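Local structure of coronin (Toxoplasma gondii, 4OZU) at residues G184-C189 and C221-G226. The protein probably binds actin filaments, this chain being the WD40-repeat beta-propeller domain of a longer coronin. Sequence-based numbering, arbitrary orientation.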
ATOM      1  N   GLY A 184       2.357  13.636   4.747  1.00 18.65           N
ATOM      2  CA  GLY A 184       3.014  13.879   3.476  1.00 20.37           C
ATOM      3  C   GLY A 184       4.410  14.473   3.575  1.00 20.21           C
ATOM      4  O   GLY A 184       5.002  14.836   2.557  1.00 19.41           O
ATOM      5  N   ASP A 185       4.954  14.571   4.787  1.00 17.21           N
ATOM      6  CA  ASP A 185       6.230  15.266   4.963  1.00 16.97           C
ATOM      7  C   ASP A 185       7.409  14.308   5.102  1.00 23.93           C
ATOM      8  O   ASP A 185       8.519  14.627   4.680  1.00 27.06           O
ATOM      9  CB  ASP A 185       6.167  16.205   6.174  1.00 17.90           C
ATOM     10  CG  ASP A 185       5.857  15.493   7.473  1.00 25.58           C
ATOM     11  OD1 ASP A 185       5.308  14.369   7.450  1.00 21.06           O
ATOM     12  OD2 ASP A 185       6.151  16.098   8.533  1.00 26.43           O
ATOM     13  N   LEU A 186       7.160  13.135   5.670  1.00 19.81           N
ATOM     14  CA  LEU A 186       8.214  12.177   5.972  1.00 19.76           C
ATOM     15  C   LEU A 186       7.962  10.836   5.303  1.00 20.06           C
ATOM     16  O   LEU A 186       6.815  10.452   5.055  1.00 19.34           O
ATOM     17  CB  LEU A 186       8.339  11.982   7.483  1.00 17.76           C
ATOM     18  CG  LEU A 186       8.704  13.229   8.292  1.00 19.62           C
ATOM     19  CD1 LEU A 186       8.684  12.936   9.793  1.00 22.39           C
ATOM     20  CD2 LEU A 186      10.064  13.776   7.872  1.00 23.36           C
ATOM     21  N   LEU A 187       9.059  10.144   5.009  1.00 20.98           N
ATOM     22  CA  LEU A 187       9.027   8.790   4.495  1.00 18.13           C
ATOM     23  C   LEU A 187       9.675   7.889   5.534  1.00 20.05           C
ATOM     24  O   LEU A 187      10.611   8.307   6.223  1.00 22.12           O
ATOM     25  CB  LEU A 187       9.762   8.704   3.162  1.00 22.46           C
ATOM     26  CG  LEU A 187       9.676   7.368   2.428  1.00 21.52           C
ATOM     27  CD1 LEU A 187       8.668   7.440   1.297  1.00 33.57           C
ATOM     28  CD2 LEU A 187      11.043   6.996   1.920  1.00 30.46           C
ATOM     29  N   ALA A 188       9.143   6.685   5.684  1.00 18.88           N
ATOM     30  CA  ALA A 188       9.773   5.664   6.509  1.00 16.62           C
ATOM     31  C   ALA A 188      10.158   4.508   5.619  1.00 18.61           C
ATOM     32  O   ALA A 188       9.426   4.158   4.684  1.00 19.84           O
ATOM     33  CB  ALA A 188       8.858   5.209   7.622  1.00 19.03           C
ATOM     34  N   CYS A 189      11.317   3.924   5.890  1.00 21.62           N
ATOM     35  CA  CYS A 189      11.759   2.763   5.131  1.00 22.15           C
ATOM     36  C   CYS A 189      12.494   1.780   6.023  1.00 23.07           C
ATOM     37  O   CYS A 189      13.046   2.155   7.052  1.00 25.52           O
ATOM     38  CB  CYS A 189      12.652   3.182   3.964  1.00 24.22           C
ATOM     39  SG  CYS A 189      14.128   4.111   4.433  1.00 28.60           S
ATOM     40  N   CYS A 221       7.410  -1.786   6.987  1.00 20.06           N
ATOM     41  CA  CYS A 221       6.795  -0.716   7.756  1.00 16.67           C
ATOM     42  C   CYS A 221       5.627  -0.074   7.030  1.00 15.46           C
ATOM     43  O   CYS A 221       5.430  -0.259   5.835  1.00 19.34           O
ATOM     44  CB  CYS A 221       7.820   0.364   8.109  1.00 18.02           C
ATOM     45  SG  CYS A 221       8.279   1.468   6.729  1.00 24.10           S
ATOM     46  N   THR A 222       4.833   0.653   7.803  1.00 16.54           N
ATOM     47  CA  THR A 222       3.874   1.596   7.266  1.00 16.30           C
ATOM     48  C   THR A 222       3.606   2.640   8.348  1.00 24.48           C
ATOM     49  O   THR A 222       3.899   2.411   9.521  1.00 22.04           O
ATOM     50  CB  THR A 222       2.575   0.912   6.829  1.00 23.25           C
ATOM     51  OG1 THR A 222       1.815   1.807   6.007  1.00 24.12           O
ATOM     52  CG2 THR A 222       1.758   0.484   8.029  1.00 19.16           C
ATOM     53  N   TRP A 223       3.056   3.783   7.960  1.00 19.46           N
ATOM     54  CA  TRP A 223       2.733   4.821   8.923  1.00 18.86           C
ATOM     55  C   TRP A 223       1.375   4.557   9.547  1.00 17.76           C
ATOM     56  O   TRP A 223       0.490   4.004   8.896  1.00 22.16           O
ATOM     57  CB  TRP A 223       2.748   6.191   8.255  1.00 17.72           C
ATOM     58  CG  TRP A 223       4.115   6.654   7.948  1.00 17.56           C
ATOM     59  CD1 TRP A 223       4.873   6.297   6.879  1.00 19.83           C
ATOM     60  CD2 TRP A 223       4.904   7.568   8.719  1.00 15.83           C
ATOM     61  NE1 TRP A 223       6.093   6.933   6.928  1.00 18.51           N
ATOM     62  CE2 TRP A 223       6.137   7.718   8.052  1.00 16.97           C
ATOM     63  CE3 TRP A 223       4.689   8.277   9.904  1.00 17.57           C
ATOM     64  CZ2 TRP A 223       7.147   8.546   8.527  1.00 22.13           C
ATOM     65  CZ3 TRP A 223       5.702   9.099  10.376  1.00 18.69           C
ATOM     66  CH2 TRP A 223       6.913   9.224   9.688  1.00 21.95           C
ATOM     67  N   ILE A 224       1.227   4.942  10.811  1.00 17.67           N
ATOM     68  CA  ILE A 224      -0.041   4.826  11.504  1.00 19.62           C
ATOM     69  C   ILE A 224      -0.370   6.162  12.173  1.00 18.05           C
ATOM     70  O   ILE A 224      -0.686   6.222  13.357  1.00 19.98           O
ATOM     71  CB  ILE A 224      -0.025   3.658  12.527  1.00 19.22           C
ATOM     72  CG1 ILE A 224       1.187   3.770  13.462  1.00 21.80           C
ATOM     73  CG2 ILE A 224      -0.020   2.324  11.787  1.00 18.61           C
ATOM     74  CD1 ILE A 224       1.244   2.708  14.546  1.00 23.49           C
ATOM     75  N   ASP A 225      -0.266   7.235  11.385  1.00 20.08           N
ATOM     76  CA  ASP A 225      -0.794   8.539  11.771  1.00 20.07           C
ATOM     77  C   ASP A 225      -2.158   8.709  11.079  1.00 23.11           C
ATOM     78  O   ASP A 225      -2.983   7.797  11.132  1.00 21.77           O
ATOM     79  CB  ASP A 225       0.209   9.674  11.452  1.00 19.94           C
ATOM     80  CG  ASP A 225       0.721   9.677  10.001  1.00 22.08           C
ATOM     81  OD1 ASP A 225       0.610   8.675   9.265  1.00 18.88           O
ATOM     82  OD2 ASP A 225       1.286  10.716   9.599  1.00 26.51           O
ATOM     83  N   GLY A 226      -2.423   9.846  10.448  1.00 20.37           N
ATOM     84  CA  GLY A 226      -3.736  10.063   9.872  1.00 21.74           C
ATOM     85  C   GLY A 226      -4.822  10.227  10.927  1.00 16.69           C
ATOM     86  O   GLY A 226      -4.544  10.519  12.097  1.00 19.28           O
TER
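Strands 187-189 and 221-223 run nearly antiparallel, at 161°, but their axes approach no closer than 6.8 Å, too far for backbone pairing. They belong to different four-stranded sheets: 187-191 lies second in one, 220-223 first in the next, so the contact packs neighbouring propeller blades through side chains. Cys189 and Cys221 mark the register, their CA atoms 6.6 Å apart.

Trp223 makes the largest single contribution to the interface. With its CG anti to the carbonyl carbon (chi1 -73°), the indole reaches across toward the other strand. Its pyrrole edge faces the backbone, with Ala188 N and Leu187 C near the ring plane, while CB of Ala188 sits 3.7 Å from Trp223 CE2. The benzo part meets Leu186, whose CB lies 3.8 Å from Trp223 CZ2 and whose side chain crosses the ring obliquely. Further along, Cys221 holds SG in the crowded position between its own N and carbonyl carbon (chi1 76°), which brings SG to 3.9 Å from Ala188 CB and 3.6 Å from Ala188 O. Ala188 thus packs against both side chains.

Trp223 NE1 and Ala188 N, 3.3 Å apart, are both donors and cannot bond to each other. NE1 instead donates to Lys179 O on the first strand of the 187-191 sheet, and Ala188 shares backbone hydrogen bonding with that same residue. The apolar seam is thus flanked by polar ties between the blades: this indole N-H, Cys221 N to Ser177 OG, and the Asp225 carboxylate to Ser181 OG and Trp182 N. The first satisfies the buried donor and probably restricts rotation of the ring.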